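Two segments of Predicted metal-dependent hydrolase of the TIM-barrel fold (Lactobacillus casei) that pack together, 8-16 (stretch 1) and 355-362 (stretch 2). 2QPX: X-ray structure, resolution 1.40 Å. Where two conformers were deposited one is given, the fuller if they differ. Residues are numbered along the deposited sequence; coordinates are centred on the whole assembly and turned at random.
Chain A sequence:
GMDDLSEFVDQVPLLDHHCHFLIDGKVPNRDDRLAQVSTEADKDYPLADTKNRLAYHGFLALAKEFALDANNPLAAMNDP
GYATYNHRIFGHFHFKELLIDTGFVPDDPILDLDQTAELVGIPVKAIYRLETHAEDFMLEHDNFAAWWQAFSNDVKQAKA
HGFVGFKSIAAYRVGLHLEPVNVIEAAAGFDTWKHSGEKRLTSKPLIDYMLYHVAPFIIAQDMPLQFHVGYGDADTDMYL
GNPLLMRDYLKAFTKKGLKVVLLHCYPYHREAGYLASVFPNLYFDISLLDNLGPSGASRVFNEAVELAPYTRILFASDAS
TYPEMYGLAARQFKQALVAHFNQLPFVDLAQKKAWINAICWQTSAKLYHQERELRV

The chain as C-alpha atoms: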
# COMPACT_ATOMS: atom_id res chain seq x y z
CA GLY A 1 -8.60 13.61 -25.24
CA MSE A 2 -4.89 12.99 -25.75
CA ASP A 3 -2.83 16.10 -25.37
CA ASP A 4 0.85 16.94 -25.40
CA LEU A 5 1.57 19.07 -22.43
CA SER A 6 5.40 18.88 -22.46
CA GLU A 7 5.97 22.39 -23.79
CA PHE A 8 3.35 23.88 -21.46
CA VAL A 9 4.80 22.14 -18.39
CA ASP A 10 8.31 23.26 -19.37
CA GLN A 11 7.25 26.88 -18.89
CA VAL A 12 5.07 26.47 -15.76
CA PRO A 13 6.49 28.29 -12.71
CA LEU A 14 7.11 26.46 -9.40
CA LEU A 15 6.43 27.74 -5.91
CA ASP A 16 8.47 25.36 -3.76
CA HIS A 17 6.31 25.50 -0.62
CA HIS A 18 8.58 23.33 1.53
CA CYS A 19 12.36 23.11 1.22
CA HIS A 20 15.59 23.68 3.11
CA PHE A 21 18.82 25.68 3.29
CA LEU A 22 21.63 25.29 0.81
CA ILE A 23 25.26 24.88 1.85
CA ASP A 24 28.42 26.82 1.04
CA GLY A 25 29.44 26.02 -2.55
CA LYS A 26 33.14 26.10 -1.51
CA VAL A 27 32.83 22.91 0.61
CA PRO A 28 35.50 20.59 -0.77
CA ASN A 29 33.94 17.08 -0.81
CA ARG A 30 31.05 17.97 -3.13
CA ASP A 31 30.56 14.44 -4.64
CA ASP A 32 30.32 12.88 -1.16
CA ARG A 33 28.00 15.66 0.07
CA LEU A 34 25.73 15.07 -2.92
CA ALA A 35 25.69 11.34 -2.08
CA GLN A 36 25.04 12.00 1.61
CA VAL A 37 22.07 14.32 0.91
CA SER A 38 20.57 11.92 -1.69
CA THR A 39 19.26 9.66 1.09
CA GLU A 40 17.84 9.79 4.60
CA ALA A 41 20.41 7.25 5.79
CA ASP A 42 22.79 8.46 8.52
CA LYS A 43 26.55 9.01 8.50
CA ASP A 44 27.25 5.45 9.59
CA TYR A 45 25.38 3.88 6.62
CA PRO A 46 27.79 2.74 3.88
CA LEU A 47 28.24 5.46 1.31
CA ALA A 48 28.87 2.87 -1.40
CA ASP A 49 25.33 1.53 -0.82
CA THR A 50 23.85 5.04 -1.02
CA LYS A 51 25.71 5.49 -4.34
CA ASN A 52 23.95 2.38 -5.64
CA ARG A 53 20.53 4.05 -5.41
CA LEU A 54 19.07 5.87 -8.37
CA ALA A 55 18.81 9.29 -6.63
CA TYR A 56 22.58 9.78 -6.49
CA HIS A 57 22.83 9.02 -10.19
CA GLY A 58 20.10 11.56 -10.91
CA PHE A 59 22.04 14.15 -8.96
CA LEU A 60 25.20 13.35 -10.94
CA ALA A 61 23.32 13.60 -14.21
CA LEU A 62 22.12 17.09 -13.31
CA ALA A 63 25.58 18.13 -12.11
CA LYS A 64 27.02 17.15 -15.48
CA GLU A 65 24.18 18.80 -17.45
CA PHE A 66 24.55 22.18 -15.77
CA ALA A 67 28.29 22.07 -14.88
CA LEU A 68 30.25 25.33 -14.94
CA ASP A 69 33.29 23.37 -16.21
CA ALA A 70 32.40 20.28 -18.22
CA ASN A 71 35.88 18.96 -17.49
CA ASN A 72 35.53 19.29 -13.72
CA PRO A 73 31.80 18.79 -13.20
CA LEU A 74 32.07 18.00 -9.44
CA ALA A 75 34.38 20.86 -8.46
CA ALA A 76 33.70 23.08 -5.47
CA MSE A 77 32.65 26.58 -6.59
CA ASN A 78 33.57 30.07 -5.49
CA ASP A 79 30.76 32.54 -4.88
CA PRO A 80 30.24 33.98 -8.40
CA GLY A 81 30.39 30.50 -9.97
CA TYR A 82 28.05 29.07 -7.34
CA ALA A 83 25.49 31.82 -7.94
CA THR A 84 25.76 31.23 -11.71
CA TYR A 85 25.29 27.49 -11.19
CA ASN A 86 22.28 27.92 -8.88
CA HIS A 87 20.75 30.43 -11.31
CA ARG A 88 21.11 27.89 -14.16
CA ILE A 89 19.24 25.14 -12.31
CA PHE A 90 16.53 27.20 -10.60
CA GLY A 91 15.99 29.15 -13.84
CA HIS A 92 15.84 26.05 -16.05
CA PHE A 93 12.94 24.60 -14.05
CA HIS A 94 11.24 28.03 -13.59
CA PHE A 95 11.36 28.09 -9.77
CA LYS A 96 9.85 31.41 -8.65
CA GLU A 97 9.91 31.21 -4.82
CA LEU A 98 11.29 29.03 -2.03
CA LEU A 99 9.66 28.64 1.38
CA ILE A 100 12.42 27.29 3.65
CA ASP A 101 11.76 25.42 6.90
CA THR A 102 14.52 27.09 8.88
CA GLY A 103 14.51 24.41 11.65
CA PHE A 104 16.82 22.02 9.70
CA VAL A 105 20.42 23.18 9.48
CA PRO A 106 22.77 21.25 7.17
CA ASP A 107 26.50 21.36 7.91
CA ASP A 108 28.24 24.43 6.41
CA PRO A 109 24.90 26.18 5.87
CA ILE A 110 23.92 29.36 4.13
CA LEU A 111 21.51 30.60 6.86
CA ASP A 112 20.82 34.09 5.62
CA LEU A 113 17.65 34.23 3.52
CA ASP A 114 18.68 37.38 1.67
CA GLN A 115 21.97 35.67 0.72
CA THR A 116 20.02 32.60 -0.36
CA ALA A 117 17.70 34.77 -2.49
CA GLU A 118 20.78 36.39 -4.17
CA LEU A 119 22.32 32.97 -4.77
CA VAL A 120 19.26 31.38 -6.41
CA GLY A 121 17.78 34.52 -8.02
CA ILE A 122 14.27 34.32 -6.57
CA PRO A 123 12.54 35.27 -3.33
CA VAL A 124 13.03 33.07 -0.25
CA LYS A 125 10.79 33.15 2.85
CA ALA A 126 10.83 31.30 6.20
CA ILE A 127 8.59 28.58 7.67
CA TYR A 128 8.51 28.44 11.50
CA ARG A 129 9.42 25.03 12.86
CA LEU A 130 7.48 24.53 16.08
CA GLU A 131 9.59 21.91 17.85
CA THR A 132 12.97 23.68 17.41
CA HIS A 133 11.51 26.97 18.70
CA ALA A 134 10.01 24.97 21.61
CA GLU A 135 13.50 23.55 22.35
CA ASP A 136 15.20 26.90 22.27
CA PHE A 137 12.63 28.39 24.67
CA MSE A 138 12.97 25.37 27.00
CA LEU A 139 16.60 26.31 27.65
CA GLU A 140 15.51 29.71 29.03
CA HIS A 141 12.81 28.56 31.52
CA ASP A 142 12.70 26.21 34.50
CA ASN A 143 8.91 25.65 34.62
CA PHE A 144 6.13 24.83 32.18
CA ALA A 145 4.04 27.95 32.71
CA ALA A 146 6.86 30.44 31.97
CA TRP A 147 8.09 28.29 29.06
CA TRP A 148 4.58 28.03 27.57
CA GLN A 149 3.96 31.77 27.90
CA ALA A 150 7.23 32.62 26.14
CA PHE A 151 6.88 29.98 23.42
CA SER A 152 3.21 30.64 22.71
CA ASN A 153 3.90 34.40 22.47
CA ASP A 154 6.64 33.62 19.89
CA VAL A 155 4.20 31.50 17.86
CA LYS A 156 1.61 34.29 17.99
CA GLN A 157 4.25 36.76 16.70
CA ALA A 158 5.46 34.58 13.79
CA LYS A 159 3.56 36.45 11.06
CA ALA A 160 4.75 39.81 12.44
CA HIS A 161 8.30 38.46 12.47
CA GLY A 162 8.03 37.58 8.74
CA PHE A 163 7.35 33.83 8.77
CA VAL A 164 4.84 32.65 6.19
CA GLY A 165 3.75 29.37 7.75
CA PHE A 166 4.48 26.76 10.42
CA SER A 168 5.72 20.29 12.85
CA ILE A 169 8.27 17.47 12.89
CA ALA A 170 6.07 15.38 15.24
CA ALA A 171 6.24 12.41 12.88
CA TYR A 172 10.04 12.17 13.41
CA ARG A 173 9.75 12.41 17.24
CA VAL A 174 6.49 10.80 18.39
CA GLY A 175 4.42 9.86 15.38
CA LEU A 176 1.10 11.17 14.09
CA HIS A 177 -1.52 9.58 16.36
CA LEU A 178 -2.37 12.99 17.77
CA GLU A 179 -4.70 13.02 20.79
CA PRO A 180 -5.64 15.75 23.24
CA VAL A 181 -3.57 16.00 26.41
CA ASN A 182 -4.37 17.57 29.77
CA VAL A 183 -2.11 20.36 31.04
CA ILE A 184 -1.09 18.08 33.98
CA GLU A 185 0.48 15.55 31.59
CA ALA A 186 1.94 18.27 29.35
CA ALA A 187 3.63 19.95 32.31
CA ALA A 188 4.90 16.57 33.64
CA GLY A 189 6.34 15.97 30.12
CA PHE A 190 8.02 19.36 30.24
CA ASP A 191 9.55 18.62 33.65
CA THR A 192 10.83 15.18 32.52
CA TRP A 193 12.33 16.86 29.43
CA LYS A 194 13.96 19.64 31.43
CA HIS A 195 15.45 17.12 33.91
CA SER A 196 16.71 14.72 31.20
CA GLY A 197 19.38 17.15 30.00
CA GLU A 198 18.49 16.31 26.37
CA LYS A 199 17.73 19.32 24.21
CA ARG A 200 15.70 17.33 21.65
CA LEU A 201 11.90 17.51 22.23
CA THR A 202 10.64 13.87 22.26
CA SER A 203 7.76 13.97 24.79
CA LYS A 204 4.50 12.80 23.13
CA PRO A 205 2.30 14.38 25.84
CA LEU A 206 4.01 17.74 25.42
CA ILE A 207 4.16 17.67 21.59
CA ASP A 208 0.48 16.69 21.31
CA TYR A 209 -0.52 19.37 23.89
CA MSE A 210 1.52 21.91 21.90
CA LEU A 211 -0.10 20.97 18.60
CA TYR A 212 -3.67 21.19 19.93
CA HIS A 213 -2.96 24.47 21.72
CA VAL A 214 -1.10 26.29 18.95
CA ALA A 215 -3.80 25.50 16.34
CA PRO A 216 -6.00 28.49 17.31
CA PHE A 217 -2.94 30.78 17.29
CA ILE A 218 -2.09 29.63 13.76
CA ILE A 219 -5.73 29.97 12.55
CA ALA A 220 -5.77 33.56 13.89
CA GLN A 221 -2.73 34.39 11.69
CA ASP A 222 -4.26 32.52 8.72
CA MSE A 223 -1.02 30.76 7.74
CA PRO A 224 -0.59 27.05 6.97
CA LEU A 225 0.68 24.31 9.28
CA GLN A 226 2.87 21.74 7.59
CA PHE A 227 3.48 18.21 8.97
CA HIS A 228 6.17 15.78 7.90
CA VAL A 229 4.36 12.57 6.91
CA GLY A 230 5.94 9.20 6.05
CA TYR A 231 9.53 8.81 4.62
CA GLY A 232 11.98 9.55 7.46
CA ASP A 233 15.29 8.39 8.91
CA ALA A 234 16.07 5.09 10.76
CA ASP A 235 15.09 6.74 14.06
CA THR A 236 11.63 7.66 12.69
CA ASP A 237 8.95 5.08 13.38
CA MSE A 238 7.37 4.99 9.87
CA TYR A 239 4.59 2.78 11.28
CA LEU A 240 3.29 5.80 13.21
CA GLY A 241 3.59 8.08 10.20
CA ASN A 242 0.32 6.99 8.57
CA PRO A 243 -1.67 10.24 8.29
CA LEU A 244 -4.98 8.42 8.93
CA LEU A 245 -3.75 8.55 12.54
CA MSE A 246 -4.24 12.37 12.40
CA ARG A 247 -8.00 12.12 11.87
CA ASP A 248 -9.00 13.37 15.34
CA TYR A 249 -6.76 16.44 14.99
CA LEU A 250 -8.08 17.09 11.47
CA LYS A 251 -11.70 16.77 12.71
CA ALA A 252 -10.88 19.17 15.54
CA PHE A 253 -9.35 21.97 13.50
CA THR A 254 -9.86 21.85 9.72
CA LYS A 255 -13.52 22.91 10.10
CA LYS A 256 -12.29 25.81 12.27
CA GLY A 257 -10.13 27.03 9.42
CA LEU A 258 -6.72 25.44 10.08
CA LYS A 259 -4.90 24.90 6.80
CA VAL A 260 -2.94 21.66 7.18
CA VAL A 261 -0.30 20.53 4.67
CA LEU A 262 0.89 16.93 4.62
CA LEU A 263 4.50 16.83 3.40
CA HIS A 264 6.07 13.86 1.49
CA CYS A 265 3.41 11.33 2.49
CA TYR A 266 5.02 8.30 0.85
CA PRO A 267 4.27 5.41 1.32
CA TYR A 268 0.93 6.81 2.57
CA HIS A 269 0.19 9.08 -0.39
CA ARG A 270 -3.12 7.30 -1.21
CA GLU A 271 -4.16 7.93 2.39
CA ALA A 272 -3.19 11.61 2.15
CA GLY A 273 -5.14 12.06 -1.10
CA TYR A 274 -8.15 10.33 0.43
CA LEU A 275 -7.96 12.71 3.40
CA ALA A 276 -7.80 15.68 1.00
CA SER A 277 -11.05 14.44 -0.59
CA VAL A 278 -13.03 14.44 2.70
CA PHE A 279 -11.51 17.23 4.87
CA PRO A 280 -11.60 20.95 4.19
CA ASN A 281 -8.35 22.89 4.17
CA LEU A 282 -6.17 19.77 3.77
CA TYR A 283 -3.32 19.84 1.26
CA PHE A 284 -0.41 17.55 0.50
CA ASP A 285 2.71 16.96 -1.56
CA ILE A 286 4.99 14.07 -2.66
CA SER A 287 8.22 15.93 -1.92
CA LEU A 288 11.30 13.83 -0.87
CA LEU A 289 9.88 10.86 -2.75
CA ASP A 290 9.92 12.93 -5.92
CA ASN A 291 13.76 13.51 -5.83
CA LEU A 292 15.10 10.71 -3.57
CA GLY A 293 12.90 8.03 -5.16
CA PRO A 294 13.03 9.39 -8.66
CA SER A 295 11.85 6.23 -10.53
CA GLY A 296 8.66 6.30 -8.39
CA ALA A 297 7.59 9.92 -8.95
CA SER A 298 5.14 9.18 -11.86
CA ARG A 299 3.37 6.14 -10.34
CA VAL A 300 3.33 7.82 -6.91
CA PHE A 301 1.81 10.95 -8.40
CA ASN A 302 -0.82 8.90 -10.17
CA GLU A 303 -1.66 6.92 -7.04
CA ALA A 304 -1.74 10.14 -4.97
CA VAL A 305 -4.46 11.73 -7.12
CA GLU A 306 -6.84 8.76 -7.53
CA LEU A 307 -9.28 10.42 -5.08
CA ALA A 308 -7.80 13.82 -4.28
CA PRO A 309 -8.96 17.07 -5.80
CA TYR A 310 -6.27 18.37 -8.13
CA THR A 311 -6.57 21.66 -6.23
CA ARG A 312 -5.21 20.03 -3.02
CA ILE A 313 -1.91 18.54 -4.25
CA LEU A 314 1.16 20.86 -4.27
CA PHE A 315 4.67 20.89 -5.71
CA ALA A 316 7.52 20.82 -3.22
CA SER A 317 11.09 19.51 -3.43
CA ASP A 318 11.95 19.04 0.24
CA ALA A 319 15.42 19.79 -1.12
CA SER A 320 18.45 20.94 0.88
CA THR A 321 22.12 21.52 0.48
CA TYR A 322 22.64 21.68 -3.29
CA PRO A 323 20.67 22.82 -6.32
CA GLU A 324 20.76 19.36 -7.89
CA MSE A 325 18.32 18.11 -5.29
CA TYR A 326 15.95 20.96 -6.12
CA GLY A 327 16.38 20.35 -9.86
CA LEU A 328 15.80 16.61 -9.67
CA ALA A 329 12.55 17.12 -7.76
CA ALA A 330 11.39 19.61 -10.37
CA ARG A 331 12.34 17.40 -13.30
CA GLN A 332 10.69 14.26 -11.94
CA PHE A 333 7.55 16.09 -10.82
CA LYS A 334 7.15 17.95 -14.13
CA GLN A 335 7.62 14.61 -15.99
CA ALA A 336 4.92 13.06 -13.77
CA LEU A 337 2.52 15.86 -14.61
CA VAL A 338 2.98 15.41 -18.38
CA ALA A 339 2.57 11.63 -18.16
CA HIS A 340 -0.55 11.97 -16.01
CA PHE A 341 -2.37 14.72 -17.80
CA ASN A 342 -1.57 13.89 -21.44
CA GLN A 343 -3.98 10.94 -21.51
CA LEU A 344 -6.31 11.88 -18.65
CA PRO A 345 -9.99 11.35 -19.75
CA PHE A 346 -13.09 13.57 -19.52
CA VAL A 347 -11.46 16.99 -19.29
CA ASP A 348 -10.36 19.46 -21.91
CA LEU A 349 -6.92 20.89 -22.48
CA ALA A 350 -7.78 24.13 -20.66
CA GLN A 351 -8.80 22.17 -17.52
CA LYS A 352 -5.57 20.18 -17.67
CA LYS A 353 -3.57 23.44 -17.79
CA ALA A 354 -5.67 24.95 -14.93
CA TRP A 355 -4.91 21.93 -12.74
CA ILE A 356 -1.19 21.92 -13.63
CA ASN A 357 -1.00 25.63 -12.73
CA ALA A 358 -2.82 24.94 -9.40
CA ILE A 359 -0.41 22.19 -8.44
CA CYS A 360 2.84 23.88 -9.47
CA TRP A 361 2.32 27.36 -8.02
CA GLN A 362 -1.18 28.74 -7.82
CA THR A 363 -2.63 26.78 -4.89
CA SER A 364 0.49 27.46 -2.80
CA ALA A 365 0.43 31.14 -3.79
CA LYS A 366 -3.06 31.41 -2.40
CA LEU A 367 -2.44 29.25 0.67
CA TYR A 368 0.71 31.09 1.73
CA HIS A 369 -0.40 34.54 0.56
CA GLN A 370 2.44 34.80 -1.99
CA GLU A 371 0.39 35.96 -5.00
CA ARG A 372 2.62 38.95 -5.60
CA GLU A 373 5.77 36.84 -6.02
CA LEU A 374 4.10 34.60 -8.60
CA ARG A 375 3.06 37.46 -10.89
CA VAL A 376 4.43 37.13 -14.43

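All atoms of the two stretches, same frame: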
# COMPACT_ATOMS: atom_id res chain seq x y z
N PHE A 8 4.05 23.13 -22.49
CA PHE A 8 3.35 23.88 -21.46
C PHE A 8 3.99 23.70 -20.08
O PHE A 8 4.27 24.66 -19.38
CB PHE A 8 1.87 23.46 -21.37
CG PHE A 8 1.13 24.18 -20.28
CD1 PHE A 8 0.74 25.49 -20.46
CD2 PHE A 8 0.86 23.59 -19.06
CE1 PHE A 8 0.10 26.21 -19.48
CE2 PHE A 8 0.20 24.32 -18.06
CZ PHE A 8 -0.16 25.61 -18.25
N VAL A 9 4.23 22.44 -19.71
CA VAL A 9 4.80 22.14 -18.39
C VAL A 9 6.24 22.67 -18.28
O VAL A 9 6.65 23.14 -17.23
CB VAL A 9 4.68 20.65 -18.07
CG1 VAL A 9 5.49 20.30 -16.81
CG2 VAL A 9 3.21 20.29 -17.90
N ASP A 10 6.98 22.67 -19.39
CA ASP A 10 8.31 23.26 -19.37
C ASP A 10 8.31 24.71 -18.86
O ASP A 10 9.21 25.13 -18.13
CB ASP A 10 8.95 23.26 -20.78
CG ASP A 10 9.49 21.93 -21.18
OD1 ASP A 10 9.72 21.05 -20.31
OD2 ASP A 10 9.72 21.76 -22.40
N GLN A 11 7.29 25.48 -19.24
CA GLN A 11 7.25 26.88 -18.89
C GLN A 11 6.49 27.21 -17.60
O GLN A 11 6.46 28.37 -17.18
CB GLN A 11 6.73 27.73 -20.07
CG GLN A 11 5.32 27.45 -20.49
CD GLN A 11 4.29 28.13 -19.60
OE1 GLN A 11 4.31 29.36 -19.48
NE2 GLN A 11 3.40 27.33 -18.97
N VAL A 12 5.86 26.21 -16.95
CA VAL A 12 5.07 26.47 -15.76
C VAL A 12 5.98 26.84 -14.57
O VAL A 12 6.93 26.14 -14.27
CB VAL A 12 4.20 25.23 -15.41
CG1 VAL A 12 3.53 25.39 -14.05
CG2 VAL A 12 3.16 24.95 -16.51
N PRO A 13 5.70 27.95 -13.89
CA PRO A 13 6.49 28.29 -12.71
C PRO A 13 6.23 27.36 -11.51
O PRO A 13 5.17 26.72 -11.42
CB PRO A 13 6.06 29.70 -12.38
CG PRO A 13 4.83 29.93 -13.13
CD PRO A 13 4.69 28.99 -14.20
N LEU A 14 7.21 27.29 -10.63
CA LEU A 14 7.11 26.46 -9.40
C LEU A 14 7.24 27.32 -8.18
O LEU A 14 8.18 28.11 -8.07
CB LEU A 14 8.23 25.39 -9.38
CG LEU A 14 8.23 24.37 -10.51
CD1 LEU A 14 9.55 23.58 -10.52
CD2 LEU A 14 6.99 23.43 -10.45
N LEU A 15 6.30 27.15 -7.25
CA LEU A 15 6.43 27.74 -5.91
C LEU A 15 6.76 26.55 -5.02
O LEU A 15 5.90 25.69 -4.79
CB LEU A 15 5.14 28.44 -5.48
CG LEU A 15 5.26 29.43 -4.32
CD1 LEU A 15 3.91 30.13 -4.03
CD2 LEU A 15 5.87 28.80 -3.00
N ASP A 16 8.00 26.50 -4.56
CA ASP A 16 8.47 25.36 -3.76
C ASP A 16 8.07 25.65 -2.31
O ASP A 16 8.79 26.34 -1.58
CB ASP A 16 9.98 25.18 -3.88
CG ASP A 16 10.46 23.81 -3.43
OD1 ASP A 16 9.72 23.11 -2.69
OD2 ASP A 16 11.63 23.47 -3.79
N TRP A 355 -5.33 22.81 -13.82
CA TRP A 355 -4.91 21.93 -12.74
C TRP A 355 -3.40 21.91 -12.56
O TRP A 355 -2.87 21.97 -11.42
CB TRP A 355 -5.49 20.55 -12.95
CG TRP A 355 -6.96 20.43 -12.60
CD1 TRP A 355 -7.66 21.22 -11.74
CD2 TRP A 355 -7.85 19.41 -13.02
NE1 TRP A 355 -8.95 20.74 -11.60
CE2 TRP A 355 -9.08 19.61 -12.36
CE3 TRP A 355 -7.72 18.30 -13.87
CZ2 TRP A 355 -10.19 18.80 -12.56
CZ3 TRP A 355 -8.84 17.49 -14.07
CH2 TRP A 355 -10.03 17.73 -13.39
N ILE A 356 -2.66 21.87 -13.68
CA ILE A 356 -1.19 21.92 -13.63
C ILE A 356 -0.72 23.24 -12.95
O ILE A 356 0.16 23.23 -12.08
CB ILE A 356 -0.59 21.70 -15.06
CG1 ILE A 356 -0.75 20.24 -15.48
CG2 ILE A 356 0.89 22.21 -15.11
CD1 ILE A 356 -0.60 19.98 -17.01
N ASN A 357 -1.32 24.37 -13.34
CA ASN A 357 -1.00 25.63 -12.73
C ASN A 357 -1.28 25.61 -11.19
O ASN A 357 -0.48 26.12 -10.41
CB ASN A 357 -1.76 26.78 -13.39
CG ASN A 357 -1.10 27.28 -14.65
OD1 ASN A 357 0.12 27.37 -14.73
ND2 ASN A 357 -1.93 27.69 -15.63
N ALA A 358 -2.43 25.06 -10.80
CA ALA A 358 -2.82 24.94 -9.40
C ALA A 358 -1.73 24.23 -8.62
O ALA A 358 -1.23 24.70 -7.59
CB ALA A 358 -4.17 24.19 -9.32
N ILE A 359 -1.34 23.07 -9.14
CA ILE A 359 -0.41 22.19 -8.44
C ILE A 359 1.00 22.81 -8.31
O ILE A 359 1.62 22.76 -7.25
CB ILE A 359 -0.34 20.84 -9.13
CG1 ILE A 359 -1.71 20.13 -9.13
CG2 ILE A 359 0.73 19.94 -8.52
CD1 ILE A 359 -1.84 18.90 -10.07
N CYS A 360 1.49 23.40 -9.42
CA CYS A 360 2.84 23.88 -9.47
C CYS A 360 3.10 25.17 -8.67
O CYS A 360 4.19 25.35 -8.11
CB CYS A 360 3.27 24.01 -10.95
SG CYS A 360 3.54 22.44 -11.73
N TRP A 361 2.12 26.07 -8.65
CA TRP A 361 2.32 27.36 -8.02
C TRP A 361 1.07 28.03 -7.45
O TRP A 361 1.15 28.76 -6.47
CB TRP A 361 3.03 28.35 -8.98
CG TRP A 361 2.23 28.63 -10.23
CD1 TRP A 361 2.22 27.90 -11.36
CD2 TRP A 361 1.29 29.70 -10.41
NE1 TRP A 361 1.31 28.44 -12.27
CE2 TRP A 361 0.74 29.54 -11.70
CE3 TRP A 361 0.86 30.76 -9.61
CZ2 TRP A 361 -0.24 30.40 -12.19
CZ3 TRP A 361 -0.13 31.61 -10.10
CH2 TRP A 361 -0.66 31.43 -11.38
N GLN A 362 -0.07 27.87 -8.12
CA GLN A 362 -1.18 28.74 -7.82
C GLN A 362 -1.88 28.41 -6.49
O GLN A 362 -2.24 29.33 -5.74
CB GLN A 362 -2.17 28.75 -8.98
CG GLN A 362 -3.29 29.75 -8.84
CD GLN A 362 -4.37 29.54 -9.89
OE1 GLN A 362 -4.81 28.41 -10.14
NE2 GLN A 362 -4.82 30.62 -10.48
O HOH W 1 1.77 28.57 -16.62

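This is a largely apolar contact in which the end of a helix, a short loop and the start of a strand lie along one side of a second helix, fastened by a single direct hydrogen bond where that helix widens.

The widening is the pi-type turn at 358-362. Here the carbonyl of Cys360 accepts a hydrogen bond from the backbone of Leu15, N to O 2.9 Å and nearly straight at 168°. The same oxygen receives a CA-H...O contact from Leu14, CA to O 3.4 Å, so strand backbone packs directly on the helix. The CB of Cys360 lies 3.4 Å from Val12 CG1 and 3.3 Å from Pro13 O, so the side chain is packed from its base against the loop. Pro13 O is buried by the contact and has no hydrogen-bonding partner in the model.

Ile356 fills the space beside the first helix. Its CG2 touches Phe8 CE2 at 3.7 Å and Val12 CG2 at 3.8 Å, while its CD1 reaches Val9 CG2 at 3.9 Å; these contacts are all apolar. Ile356 CG2 and the amide ND2 of Asn357 lie at the edge of the Phe8 ring.

Trp361 gives up the most surface of any residue here. Pro13 CG sits over one face of its five-membered ring, 4.0 Å from the centroid, a CH-pi contact to which the compact, puckered proline ring is well suited, since its CG carries C-H bonds that can lie over an aromatic face, and Val12 CG1 approaches the indole edge, 3.9 Å from Trp361 CD1. The indole's polar group is satisfied within its own helix, NE1 donating to Asn357 OD1 at 2.9 Å. Asn357 OD1 also accepts from a water at 2.8 Å, and that water accepts from Gln11 NE2 at 3.1 Å, so amide side chains at the more exposed margin add a solvent-mediated link.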